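Local atomic coordinates of putative malic enzyme ((S)-malate:NAD+ oxidoreductase (decarboxylating)) (Streptococcus pyogenes, PDB entry 2A9F), a protein that probably acts as an NAD-dependent malic enzyme, oxidatively decarboxylating (S)-malate with the help of a divalent metal ion such as magnesium or manganese. Residues A[73-78]-A[141-146]; A[110-115]-A[121-126]; A[191-196]-A[201-206]. All coordinates share one frame; numbering follows the deposited sequence.

Contact 1: residues A[73-78]-A[141-146]; sequences DGTAVL and APRCFE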
ATOM      1  N   ASP A  73       0.435  11.238  -7.849  1.00 46.71           N
ATOM      2  CA  ASP A  73      -0.933  11.694  -8.091  1.00 45.92           C
ATOM      3  C   ASP A  73      -1.171  11.673  -9.598  1.00 44.90           C
ATOM      4  O   ASP A  73      -2.183  12.178 -10.083  1.00 45.02           O
ATOM      5  CB  ASP A  73      -1.126  13.106  -7.567  1.00 46.00           C
ATOM      6  CG  ASP A  73      -0.068  14.028  -8.063  1.00 45.72           C
ATOM      7  OD1 ASP A  73       0.500  13.725  -9.132  1.00 45.41           O
ATOM      8  OD2 ASP A  73       0.203  15.047  -7.403  1.00 48.64           O
ATOM      9  N   GLY A  74      -0.222  11.095 -10.330  1.00 44.16           N
ATOM     10  CA  GLY A  74      -0.344  11.003 -11.774  1.00 44.00           C
ATOM     11  C   GLY A  74      -0.336  12.332 -12.516  1.00 44.32           C
ATOM     12  O   GLY A  74      -0.743  12.400 -13.680  1.00 42.24           O
ATOM     13  N   THR A  75       0.135  13.391 -11.866  1.00 44.52           N
ATOM     14  CA  THR A  75       0.173  14.704 -12.516  1.00 45.58           C
ATOM     15  C   THR A  75       1.414  14.943 -13.368  1.00 45.51           C
ATOM     16  O   THR A  75       1.405  15.822 -14.231  1.00 46.57           O
ATOM     17  CB  THR A  75       0.088  15.838 -11.488  1.00 46.33           C
ATOM     18  OG1 THR A  75       1.248  15.806 -10.637  1.00 47.28           O
ATOM     19  CG2 THR A  75      -1.178  15.681 -10.643  1.00 45.25           C
ATOM     20  N   ALA A  76       2.470  14.165 -13.129  1.00 44.10           N
ATOM     21  CA  ALA A  76       3.731  14.305 -13.860  1.00 44.47           C
ATOM     22  C   ALA A  76       4.380  12.968 -14.231  1.00 45.10           C
ATOM     23  O   ALA A  76       5.598  12.785 -14.110  1.00 43.84           O
ATOM     24  CB  ALA A  76       4.708  15.143 -13.043  1.00 42.60           C
ATOM     25  N   VAL A  77       3.563  12.038 -14.700  1.00 44.89           N
ATOM     26  CA  VAL A  77       4.064  10.735 -15.097  1.00 45.35           C
ATOM     27  C   VAL A  77       5.003  10.801 -16.310  1.00 46.04           C
ATOM     28  O   VAL A  77       4.607  11.226 -17.393  1.00 43.78           O
ATOM     29  CB  VAL A  77       2.902   9.789 -15.431  1.00 44.56           C
ATOM     30  CG1 VAL A  77       3.442   8.384 -15.685  1.00 47.25           C
ATOM     31  CG2 VAL A  77       1.880   9.810 -14.305  1.00 41.97           C
ATOM     32  N   LEU A  78       6.246  10.372 -16.105  1.00 47.71           N
ATOM     33  CA  LEU A  78       7.275  10.338 -17.147  1.00 49.13           C
ATOM     34  C   LEU A  78       7.379  11.584 -18.051  1.00 49.49           C
ATOM     35  O   LEU A  78       7.596  12.699 -17.576  1.00 50.74           O
ATOM     36  CB  LEU A  78       7.080   9.074 -18.011  1.00 47.54           C
ATOM     37  CG  LEU A  78       7.733   7.743 -17.617  1.00 45.93           C
ATOM     38  CD1 LEU A  78       7.806   7.613 -16.120  1.00 46.76           C
ATOM     39  CD2 LEU A  78       6.929   6.582 -18.217  1.00 45.50           C
ATOM     40  N   ALA A 141       5.660  20.047 -10.480  1.00 57.15           N
ATOM     41  CA  ALA A 141       6.149  21.225  -9.777  1.00 58.30           C
ATOM     42  C   ALA A 141       5.121  22.325 -10.007  1.00 58.52           C
ATOM     43  O   ALA A 141       4.427  22.317 -11.021  1.00 57.98           O
ATOM     44  CB  ALA A 141       7.492  21.645 -10.351  1.00 58.31           C
ATOM     45  N   PRO A 142       5.008  23.290  -9.079  1.00 59.25           N
ATOM     46  CA  PRO A 142       5.764  23.444  -7.829  1.00 59.02           C
ATOM     47  C   PRO A 142       5.186  22.677  -6.637  1.00 58.18           C
ATOM     48  O   PRO A 142       5.782  22.670  -5.559  1.00 58.03           O
ATOM     49  CB  PRO A 142       5.728  24.951  -7.600  1.00 59.37           C
ATOM     50  CG  PRO A 142       4.327  25.283  -8.042  1.00 59.62           C
ATOM     51  CD  PRO A 142       4.198  24.498  -9.345  1.00 59.02           C
ATOM     52  N   ARG A 143       4.025  22.053  -6.820  1.00 57.31           N
ATOM     53  CA  ARG A 143       3.406  21.279  -5.745  1.00 56.90           C
ATOM     54  C   ARG A 143       4.343  20.168  -5.269  1.00 57.56           C
ATOM     55  O   ARG A 143       4.248  19.704  -4.134  1.00 58.71           O
ATOM     56  CB  ARG A 143       2.099  20.648  -6.222  1.00 57.35           C
ATOM     57  CG  ARG A 143       0.911  21.561  -6.160  1.00 57.78           C
ATOM     58  CD  ARG A 143      -0.242  21.073  -7.034  1.00 59.05           C
ATOM     59  NE  ARG A 143      -0.818  19.782  -6.649  1.00 60.42           N
ATOM     60  CZ  ARG A 143      -0.417  18.591  -7.112  1.00 60.73           C
ATOM     61  NH1 ARG A 143       0.582  18.493  -7.983  1.00 59.61           N
ATOM     62  NH2 ARG A 143      -1.052  17.489  -6.729  1.00 60.74           N
ATOM     63  N   CYS A 144       5.249  19.746  -6.145  1.00 58.44           N
ATOM     64  CA  CYS A 144       6.185  18.679  -5.827  1.00 59.61           C
ATOM     65  C   CYS A 144       7.308  19.093  -4.885  1.00 60.68           C
ATOM     66  O   CYS A 144       8.053  18.243  -4.389  1.00 61.00           O
ATOM     67  CB  CYS A 144       6.795  18.127  -7.112  1.00 60.02           C
ATOM     68  SG  CYS A 144       7.982  19.217  -7.878  1.00 55.72           S
ATOM     69  N   PHE A 145       7.442  20.393  -4.639  1.00 61.59           N
ATOM     70  CA  PHE A 145       8.493  20.869  -3.748  1.00 62.66           C
ATOM     71  C   PHE A 145       7.986  21.120  -2.333  1.00 63.11           C
ATOM     72  O   PHE A 145       8.697  20.870  -1.359  1.00 63.36           O
ATOM     73  CB  PHE A 145       9.124  22.135  -4.314  1.00 62.17           C
ATOM     74  CG  PHE A 145       9.747  21.935  -5.662  1.00 62.65           C
ATOM     75  CD1 PHE A 145      10.855  21.107  -5.813  1.00 63.42           C
ATOM     76  CD2 PHE A 145       9.203  22.544  -6.790  1.00 62.36           C
ATOM     77  CE1 PHE A 145      11.417  20.885  -7.075  1.00 64.62           C
ATOM     78  CE2 PHE A 145       9.752  22.332  -8.054  1.00 62.35           C
ATOM     79  CZ  PHE A 145      10.861  21.501  -8.201  1.00 63.60           C
ATOM     80  N   GLU A 146       6.754  21.601  -2.221  1.00 63.03           N
ATOM     81  CA  GLU A 146       6.178  21.876  -0.914  1.00 63.02           C
ATOM     82  C   GLU A 146       5.752  20.568  -0.233  1.00 61.27           C
ATOM     83  O   GLU A 146       5.941  20.391   0.971  1.00 60.39           O
ATOM     84  CB  GLU A 146       4.979  22.825  -1.059  1.00 64.74           C
ATOM     85  CG  GLU A 146       4.406  23.313   0.272  1.00 68.05           C
ATOM     86  CD  GLU A 146       3.098  24.074   0.117  1.00 70.39           C
ATOM     87  OE1 GLU A 146       2.517  24.462   1.153  1.00 72.33           O
ATOM     88  OE2 GLU A 146       2.645  24.283  -1.030  1.00 71.71           O
TER
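Arg143, on helix 143-154, reaches across to Asp73 and makes a salt bridge to an Asx turn in the loop that follows strand 67-72. The turn is closed by Asp73 OD1, which accepts from the backbone N of Thr75 at 2.8 Å. Thr75 OG1 donates to the same Asp73 OD1 at 2.7 Å, and both donors come from one face of the carboxylate. OD1 is thus used inside the turn, and OD2 faces the arginine.

The arginine is worth following outward. Its CB points toward the loop, and CG lies opposite the carbonyl carbon (chi1 -83°). CD continues nearly extended, and a bend at chi3 (63°) completes the path that brings the guanidinium beside Asp73. NE is bonded to the backbone O of Lys115; together with the bond from NH2 to Asp73 this limits the rotation of the flat group. Arg143 CZ comes within 3.6 Å of Asp73 OD2. Arg143 NH1 stays 3.8 Å from Thr75 OG1, too far for a bond; that hydroxyl instead accepts from the backbone N of Ser140.

The loop runs close to the metal site. The Asp73 side chain is about 6 Å from that of Asp138, a magnesium ligand, and a bound magnesium ion is about 11 Å from the Asp73 side chain. Leu78 N, at the far end of 73-78, donates to Asp138 OD2, a second-shell bond to a first-shell ligand.

The bridge itself is a nearly straight bond from Arg143 NH2 to Asp73 OD2 at 2.8 Å. It lies close to the guanidinium plane but meets the oxygen from above the carboxylate plane, and the two planes stand 29° apart.

Contact 2: residues A[110-115]-A[121-126]; sequences IVLDTK and ISIVKA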
ATOM      1  N   ILE A 110       1.492   3.216  -5.101  1.00 41.48           N
ATOM      2  CA  ILE A 110       0.242   3.826  -4.644  1.00 41.83           C
ATOM      3  C   ILE A 110      -0.074   5.157  -5.315  1.00 41.12           C
ATOM      4  O   ILE A 110       0.699   6.122  -5.216  1.00 39.41           O
ATOM      5  CB  ILE A 110       0.252   4.055  -3.118  1.00 42.33           C
ATOM      6  CG1 ILE A 110       0.169   2.720  -2.402  1.00 44.04           C
ATOM      7  CG2 ILE A 110      -0.926   4.907  -2.705  1.00 43.95           C
ATOM      8  CD1 ILE A 110       0.259   2.832  -0.898  1.00 47.37           C
ATOM      9  N   VAL A 111      -1.223   5.208  -5.984  1.00 39.77           N
ATOM     10  CA  VAL A 111      -1.636   6.427  -6.673  1.00 41.16           C
ATOM     11  C   VAL A 111      -2.921   6.983  -6.083  1.00 41.19           C
ATOM     12  O   VAL A 111      -3.901   6.274  -5.952  1.00 42.46           O
ATOM     13  CB  VAL A 111      -1.846   6.172  -8.180  1.00 41.59           C
ATOM     14  CG1 VAL A 111      -0.515   5.934  -8.853  1.00 38.27           C
ATOM     15  CG2 VAL A 111      -2.776   4.978  -8.386  1.00 38.99           C
ATOM     16  N   LEU A 112      -2.915   8.254  -5.713  1.00 43.02           N
ATOM     17  CA  LEU A 112      -4.121   8.860  -5.147  1.00 44.12           C
ATOM     18  C   LEU A 112      -4.695   9.920  -6.079  1.00 45.42           C
ATOM     19  O   LEU A 112      -3.935  10.657  -6.716  1.00 44.51           O
ATOM     20  CB  LEU A 112      -3.807   9.493  -3.794  1.00 44.50           C
ATOM     21  CG  LEU A 112      -2.354   9.529  -3.298  1.00 42.91           C
ATOM     22  CD1 LEU A 112      -1.893  10.963  -3.118  1.00 41.92           C
ATOM     23  CD2 LEU A 112      -2.272   8.811  -1.977  1.00 39.91           C
ATOM     24  N   ASP A 113      -6.020   9.992  -6.193  1.00 47.10           N
ATOM     25  CA  ASP A 113      -6.607  11.028  -7.051  1.00 49.67           C
ATOM     26  C   ASP A 113      -7.002  12.239  -6.213  1.00 48.72           C
ATOM     27  O   ASP A 113      -8.111  12.328  -5.697  1.00 46.47           O
ATOM     28  CB  ASP A 113      -7.829  10.528  -7.843  1.00 53.07           C
ATOM     29  CG  ASP A 113      -8.967  10.072  -6.950  1.00 56.55           C
ATOM     30  OD1 ASP A 113     -10.114   9.954  -7.443  1.00 56.58           O
ATOM     31  OD2 ASP A 113      -8.707   9.827  -5.751  1.00 61.97           O
ATOM     32  N   THR A 114      -6.050  13.150  -6.062  1.00 46.97           N
ATOM     33  CA  THR A 114      -6.238  14.384  -5.329  1.00 49.02           C
ATOM     34  C   THR A 114      -5.039  15.179  -5.779  1.00 50.26           C
ATOM     35  O   THR A 114      -3.924  14.647  -5.795  1.00 52.15           O
ATOM     36  CB  THR A 114      -6.127  14.218  -3.797  1.00 49.30           C
ATOM     37  OG1 THR A 114      -4.754  14.017  -3.434  1.00 51.40           O
ATOM     38  CG2 THR A 114      -6.946  13.054  -3.314  1.00 47.99           C
ATOM     39  N   LYS A 115      -5.253  16.430  -6.166  1.00 49.06           N
ATOM     40  CA  LYS A 115      -4.151  17.274  -6.604  1.00 51.46           C
ATOM     41  C   LYS A 115      -3.974  18.381  -5.573  1.00 54.36           C
ATOM     42  O   LYS A 115      -3.146  19.288  -5.729  1.00 55.19           O
ATOM     43  CB  LYS A 115      -4.457  17.884  -7.967  1.00 50.63           C
ATOM     44  CG  LYS A 115      -4.711  16.870  -9.051  1.00 48.38           C
ATOM     45  CD  LYS A 115      -4.742  17.548 -10.391  1.00 47.12           C
ATOM     46  CE  LYS A 115      -4.824  16.548 -11.495  1.00 44.32           C
ATOM     47  NZ  LYS A 115      -6.120  15.866 -11.440  1.00 44.51           N
ATOM     48  N   ILE A 121      -0.174  15.698   1.456  1.00 52.42           N
ATOM     49  CA  ILE A 121       0.803  15.562   2.533  1.00 52.64           C
ATOM     50  C   ILE A 121       0.108  14.972   3.740  1.00 51.30           C
ATOM     51  O   ILE A 121       0.705  14.244   4.515  1.00 51.67           O
ATOM     52  CB  ILE A 121       1.504  16.925   2.887  1.00 53.22           C
ATOM     53  CG1 ILE A 121       0.925  17.535   4.158  1.00 55.74           C
ATOM     54  CG2 ILE A 121       1.369  17.906   1.742  1.00 53.15           C
ATOM     55  CD1 ILE A 121       1.582  17.041   5.448  1.00 57.57           C
ATOM     56  N   SER A 122      -1.180  15.246   3.863  1.00 51.56           N
ATOM     57  CA  SER A 122      -1.952  14.737   4.982  1.00 51.06           C
ATOM     58  C   SER A 122      -2.342  13.266   4.827  1.00 50.49           C
ATOM     59  O   SER A 122      -2.554  12.565   5.827  1.00 48.30           O
ATOM     60  CB  SER A 122      -3.190  15.606   5.168  1.00 52.35           C
ATOM     61  OG  SER A 122      -2.781  16.928   5.481  1.00 55.08           O
ATOM     62  N   ILE A 123      -2.430  12.810   3.575  1.00 50.00           N
ATOM     63  CA  ILE A 123      -2.772  11.410   3.263  1.00 48.95           C
ATOM     64  C   ILE A 123      -1.576  10.522   3.586  1.00 49.34           C
ATOM     65  O   ILE A 123      -1.700   9.501   4.268  1.00 49.79           O
ATOM     66  CB  ILE A 123      -3.114  11.225   1.758  1.00 48.97           C
ATOM     67  CG1 ILE A 123      -4.596  11.527   1.515  1.00 47.49           C
ATOM     68  CG2 ILE A 123      -2.771   9.801   1.308  1.00 46.94           C
ATOM     69  CD1 ILE A 123      -4.905  11.895   0.087  1.00 48.23           C
ATOM     70  N   VAL A 124      -0.420  10.927   3.076  1.00 47.61           N
ATOM     71  CA  VAL A 124       0.826  10.215   3.284  1.00 45.78           C
ATOM     72  C   VAL A 124       1.207  10.194   4.756  1.00 46.84           C
ATOM     73  O   VAL A 124       1.625   9.161   5.274  1.00 45.10           O
ATOM     74  CB  VAL A 124       1.954  10.870   2.482  1.00 44.22           C
ATOM     75  CG1 VAL A 124       3.304  10.383   2.968  1.00 39.65           C
ATOM     76  CG2 VAL A 124       1.759  10.569   1.007  1.00 44.63           C
ATOM     77  N   LYS A 125       1.056  11.325   5.438  1.00 46.89           N
ATOM     78  CA  LYS A 125       1.405  11.370   6.852  1.00 47.90           C
ATOM     79  C   LYS A 125       0.589  10.292   7.582  1.00 46.12           C
ATOM     80  O   LYS A 125       1.066   9.645   8.512  1.00 44.98           O
ATOM     81  CB  LYS A 125       1.116  12.767   7.430  1.00 49.37           C
ATOM     82  CG  LYS A 125       2.225  13.315   8.314  1.00 52.06           C
ATOM     83  CD  LYS A 125       2.024  14.800   8.623  1.00 56.29           C
ATOM     84  CE  LYS A 125       0.764  15.032   9.451  1.00 57.67           C
ATOM     85  NZ  LYS A 125       0.392  16.467   9.553  1.00 57.45           N
ATOM     86  N   ALA A 126      -0.643  10.090   7.140  1.00 45.04           N
ATOM     87  CA  ALA A 126      -1.488   9.093   7.769  1.00 45.50           C
ATOM     88  C   ALA A 126      -1.057   7.664   7.395  1.00 46.38           C
ATOM     89  O   ALA A 126      -1.335   6.709   8.128  1.00 47.40           O
ATOM     90  CB  ALA A 126      -2.937   9.342   7.385  1.00 45.07           C
TER
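Leu112, just past the end of strand 106-111, and Ile123, on the helix 117-127 that follows, are the closest backbone pair, with 8.9 Å between Leu112 CA and Ile123 CA, a spacing filled by side chains. Helix 117-127 is the crossover of a beta-alpha-beta unit that leads on to strand 133-136 in the same parallel sheet. Leu112 and Ile123 meet tip to tip, with Leu112 CD2 against Ile123 CG2 at 3.5 Å. The two branches of Ile123 divide the work: CG2, set opposite the backbone N, takes the leucine, while the longer arm carries CD1 on to Thr114. There the methyl sits equally near both threonine branches, with Ile123 CD1 4.1 Å from Thr114 OG1 and 4.1 Å from Thr114 CG2.

The subunit interface passes right here. Leu127 of the second subunit packs on Leu112, and Ile123 of the second subunit meets Ile123, so one side chain serves both the fold and the dimer. Since all the touching groups are methyls apart from one threonine hydroxyl, strand end and helix are joined by burial of apolar surface, in van der Waals contact without directional bonding between the two segments.

Contact 3: residues A[191-196]-A[201-206]; sequences IVVNGG and LSITRK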
ATOM      1  N   ILE A 191      32.346  25.918 -11.273  1.00 54.09           N
ATOM      2  CA  ILE A 191      31.098  25.255 -11.634  1.00 50.52           C
ATOM      3  C   ILE A 191      29.924  26.215 -11.865  1.00 51.35           C
ATOM      4  O   ILE A 191      29.532  26.961 -10.959  1.00 50.01           O
ATOM      5  CB  ILE A 191      30.717  24.255 -10.512  1.00 48.86           C
ATOM      6  CG1 ILE A 191      31.880  23.296 -10.253  1.00 48.52           C
ATOM      7  CG2 ILE A 191      29.463  23.507 -10.878  1.00 48.92           C
ATOM      8  CD1 ILE A 191      31.653  22.329  -9.111  1.00 43.61           C
ATOM      9  N   VAL A 192      29.365  26.176 -13.076  1.00 49.99           N
ATOM     10  CA  VAL A 192      28.220  27.016 -13.443  1.00 49.45           C
ATOM     11  C   VAL A 192      26.919  26.205 -13.483  1.00 49.34           C
ATOM     12  O   VAL A 192      26.804  25.277 -14.273  1.00 50.34           O
ATOM     13  CB  VAL A 192      28.404  27.643 -14.845  1.00 50.67           C
ATOM     14  CG1 VAL A 192      27.097  28.297 -15.286  1.00 49.88           C
ATOM     15  CG2 VAL A 192      29.523  28.668 -14.831  1.00 49.21           C
ATOM     16  N   VAL A 193      25.943  26.562 -12.651  1.00 48.34           N
ATOM     17  CA  VAL A 193      24.656  25.858 -12.626  1.00 48.30           C
ATOM     18  C   VAL A 193      23.512  26.694 -13.225  1.00 48.71           C
ATOM     19  O   VAL A 193      23.185  27.767 -12.730  1.00 48.68           O
ATOM     20  CB  VAL A 193      24.251  25.460 -11.180  1.00 48.41           C
ATOM     21  CG1 VAL A 193      22.831  24.897 -11.168  1.00 47.40           C
ATOM     22  CG2 VAL A 193      25.222  24.428 -10.632  1.00 48.83           C
ATOM     23  N   ASN A 194      22.896  26.197 -14.289  1.00 49.64           N
ATOM     24  CA  ASN A 194      21.795  26.924 -14.909  1.00 48.59           C
ATOM     25  C   ASN A 194      20.463  26.449 -14.342  1.00 47.38           C
ATOM     26  O   ASN A 194      19.997  25.365 -14.659  1.00 45.34           O
ATOM     27  CB  ASN A 194      21.808  26.726 -16.423  1.00 50.35           C
ATOM     28  CG  ASN A 194      21.063  27.819 -17.159  1.00 52.64           C
ATOM     29  OD1 ASN A 194      20.253  27.545 -18.042  1.00 54.43           O
ATOM     30  ND2 ASN A 194      21.342  29.073 -16.806  1.00 56.51           N
ATOM     31  N   GLY A 195      19.867  27.267 -13.486  1.00 49.17           N
ATOM     32  CA  GLY A 195      18.589  26.916 -12.895  1.00 51.11           C
ATOM     33  C   GLY A 195      18.377  27.596 -11.556  1.00 51.75           C
ATOM     34  O   GLY A 195      18.985  27.218 -10.555  1.00 50.44           O
ATOM     35  N   GLY A 196      17.511  28.603 -11.534  1.00 53.66           N
ATOM     36  CA  GLY A 196      17.248  29.323 -10.296  1.00 52.21           C
ATOM     37  C   GLY A 196      16.231  28.595  -9.450  1.00 52.58           C
ATOM     38  O   GLY A 196      16.142  28.820  -8.247  1.00 53.59           O
ATOM     39  N   LEU A 201      18.909  24.920  -7.225  1.00 52.05           N
ATOM     40  CA  LEU A 201      19.395  25.339  -5.927  1.00 53.92           C
ATOM     41  C   LEU A 201      19.856  24.148  -5.094  1.00 56.16           C
ATOM     42  O   LEU A 201      20.903  24.210  -4.437  1.00 57.73           O
ATOM     43  CB  LEU A 201      18.309  26.112  -5.182  1.00 52.13           C
ATOM     44  CG  LEU A 201      18.258  27.639  -5.343  1.00 52.92           C
ATOM     45  CD1 LEU A 201      18.537  28.080  -6.771  1.00 52.48           C
ATOM     46  CD2 LEU A 201      16.879  28.109  -4.898  1.00 54.31           C
ATOM     47  N   SER A 202      19.087  23.060  -5.113  1.00 56.54           N
ATOM     48  CA  SER A 202      19.466  21.886  -4.341  1.00 56.63           C
ATOM     49  C   SER A 202      20.827  21.407  -4.814  1.00 55.97           C
ATOM     50  O   SER A 202      21.766  21.344  -4.018  1.00 55.41           O
ATOM     51  CB  SER A 202      18.415  20.768  -4.465  1.00 57.05           C
ATOM     52  OG  SER A 202      18.222  20.358  -5.802  1.00 58.59           O
ATOM     53  N   ILE A 203      20.943  21.094  -6.106  1.00 54.33           N
ATOM     54  CA  ILE A 203      22.220  20.639  -6.653  1.00 54.87           C
ATOM     55  C   ILE A 203      23.343  21.530  -6.120  1.00 53.18           C
ATOM     56  O   ILE A 203      24.397  21.044  -5.694  1.00 52.33           O
ATOM     57  CB  ILE A 203      22.252  20.696  -8.214  1.00 57.00           C
ATOM     58  CG1 ILE A 203      21.544  19.477  -8.813  1.00 59.48           C
ATOM     59  CG2 ILE A 203      23.704  20.699  -8.712  1.00 57.38           C
ATOM     60  CD1 ILE A 203      20.042  19.403  -8.542  1.00 61.46           C
ATOM     61  N   THR A 204      23.098  22.834  -6.139  1.00 51.27           N
ATOM     62  CA  THR A 204      24.076  23.803  -5.678  1.00 51.55           C
ATOM     63  C   THR A 204      24.418  23.575  -4.206  1.00 50.45           C
ATOM     64  O   THR A 204      25.601  23.542  -3.848  1.00 48.15           O
ATOM     65  CB  THR A 204      23.576  25.263  -5.913  1.00 51.93           C
ATOM     66  OG1 THR A 204      23.263  25.435  -7.303  1.00 52.74           O
ATOM     67  CG2 THR A 204      24.654  26.282  -5.523  1.00 47.53           C
ATOM     68  N   ARG A 205      23.407  23.412  -3.354  1.00 49.88           N
ATOM     69  CA  ARG A 205      23.692  23.167  -1.939  1.00 50.82           C
ATOM     70  C   ARG A 205      24.525  21.901  -1.828  1.00 50.76           C
ATOM     71  O   ARG A 205      25.520  21.854  -1.099  1.00 49.95           O
ATOM     72  CB  ARG A 205      22.413  22.986  -1.123  1.00 52.10           C
ATOM     73  CG  ARG A 205      21.728  24.269  -0.712  1.00 52.07           C
ATOM     74  CD  ARG A 205      21.340  25.066  -1.926  1.00 56.26           C
ATOM     75  NE  ARG A 205      20.437  26.166  -1.602  1.00 60.46           N
ATOM     76  CZ  ARG A 205      19.149  26.011  -1.306  1.00 60.64           C
ATOM     77  NH1 ARG A 205      18.607  24.795  -1.292  1.00 59.75           N
ATOM     78  NH2 ARG A 205      18.409  27.077  -1.032  1.00 59.10           N
ATOM     79  N   LYS A 206      24.115  20.874  -2.563  1.00 50.52           N
ATOM     80  CA  LYS A 206      24.837  19.613  -2.552  1.00 51.05           C
ATOM     81  C   LYS A 206      26.285  19.824  -2.957  1.00 49.00           C
ATOM     82  O   LYS A 206      27.192  19.367  -2.260  1.00 48.45           O
ATOM     83  CB  LYS A 206      24.161  18.602  -3.477  1.00 52.81           C
ATOM     84  CG  LYS A 206      22.872  18.049  -2.905  1.00 55.10           C
ATOM     85  CD  LYS A 206      22.162  17.149  -3.896  1.00 57.88           C
ATOM     86  CE  LYS A 206      20.814  16.741  -3.347  1.00 60.26           C
ATOM     87  NZ  LYS A 206      20.007  17.937  -2.956  1.00 61.47           N
TER
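Val193, on strand 190-194 of a Rossmann-type beta-alpha-beta unit, faces Thr204 of the helix that comes next. The strand leads through a glycine-rich turn into helix 198-210, and strand 214-219 completes the unit. Gly195, Gly197 and Gly200 fit the GxGxxG pattern with which this fold usually receives a dinucleotide, consistent with the NAD-binding role expected of the domain.

In the first shell, the threonine hydroxyl faces the valine's isopropyl group and is nearly equidistant from its three carbons: Thr204 OG1 is 3.9 Å from Val193 CG1 and 4.0 Å from both Val193 CB and Val193 CG2. The two side chains pass at a slant, and the contact is van der Waals. Ile203 adds a looser touch from the neighbouring helix position, with Ile203 CG2 4.5 Å from Val193 CG2. Nearer the turn, Leu201 bends its end back over the glycines.

One shell out, the polar end of Thr204 is accounted for. Its OG1 lies opposite the carbonyl carbon (chi1 -56°), turned back along the helix to bond Gly200 O, and this allows a hydroxyl to sit against valine methyls in a buried place. Beyond it, Val215 and Val217 of strand 214-219 also touch Thr204, while Ala168 of helix 162-180 packs on Ile203. The turn has its own demands: Gly195 takes backbone angles (phi 154°, psi 106°) that call for glycine, consistent with a part in turning the chain from strand to helix. The backbones are closer at the turn, 6.3 Å between Gly196 CA and Leu201 CA against 7.3 Å between Val193 CA and Thr204 CA. There Leu201 CD1 lies 3.9 Å from Gly195 O.

Contacts 1 and 2 belong to the N-terminal malic enzyme domain and its four-stranded parallel sheet, with centres about 12 Å apart. Contact 2 is nested in the chain between the two segments of contact 1, and the two touch directly: Asp73 CB packs against Thr114 O at 3.7 Å. Both also meet the second subunit, so the subunit interface comes near the loop that lies beside the metal site. Contact 3 comes later, in the NAD-binding domain with its separate six-stranded sheet, its centre about 20 Å from that of contact 1 and about 30 Å from that of contact 2, without touching either. Metal-side and probable dinucleotide-side elements are thus built by separate sheets of one chain.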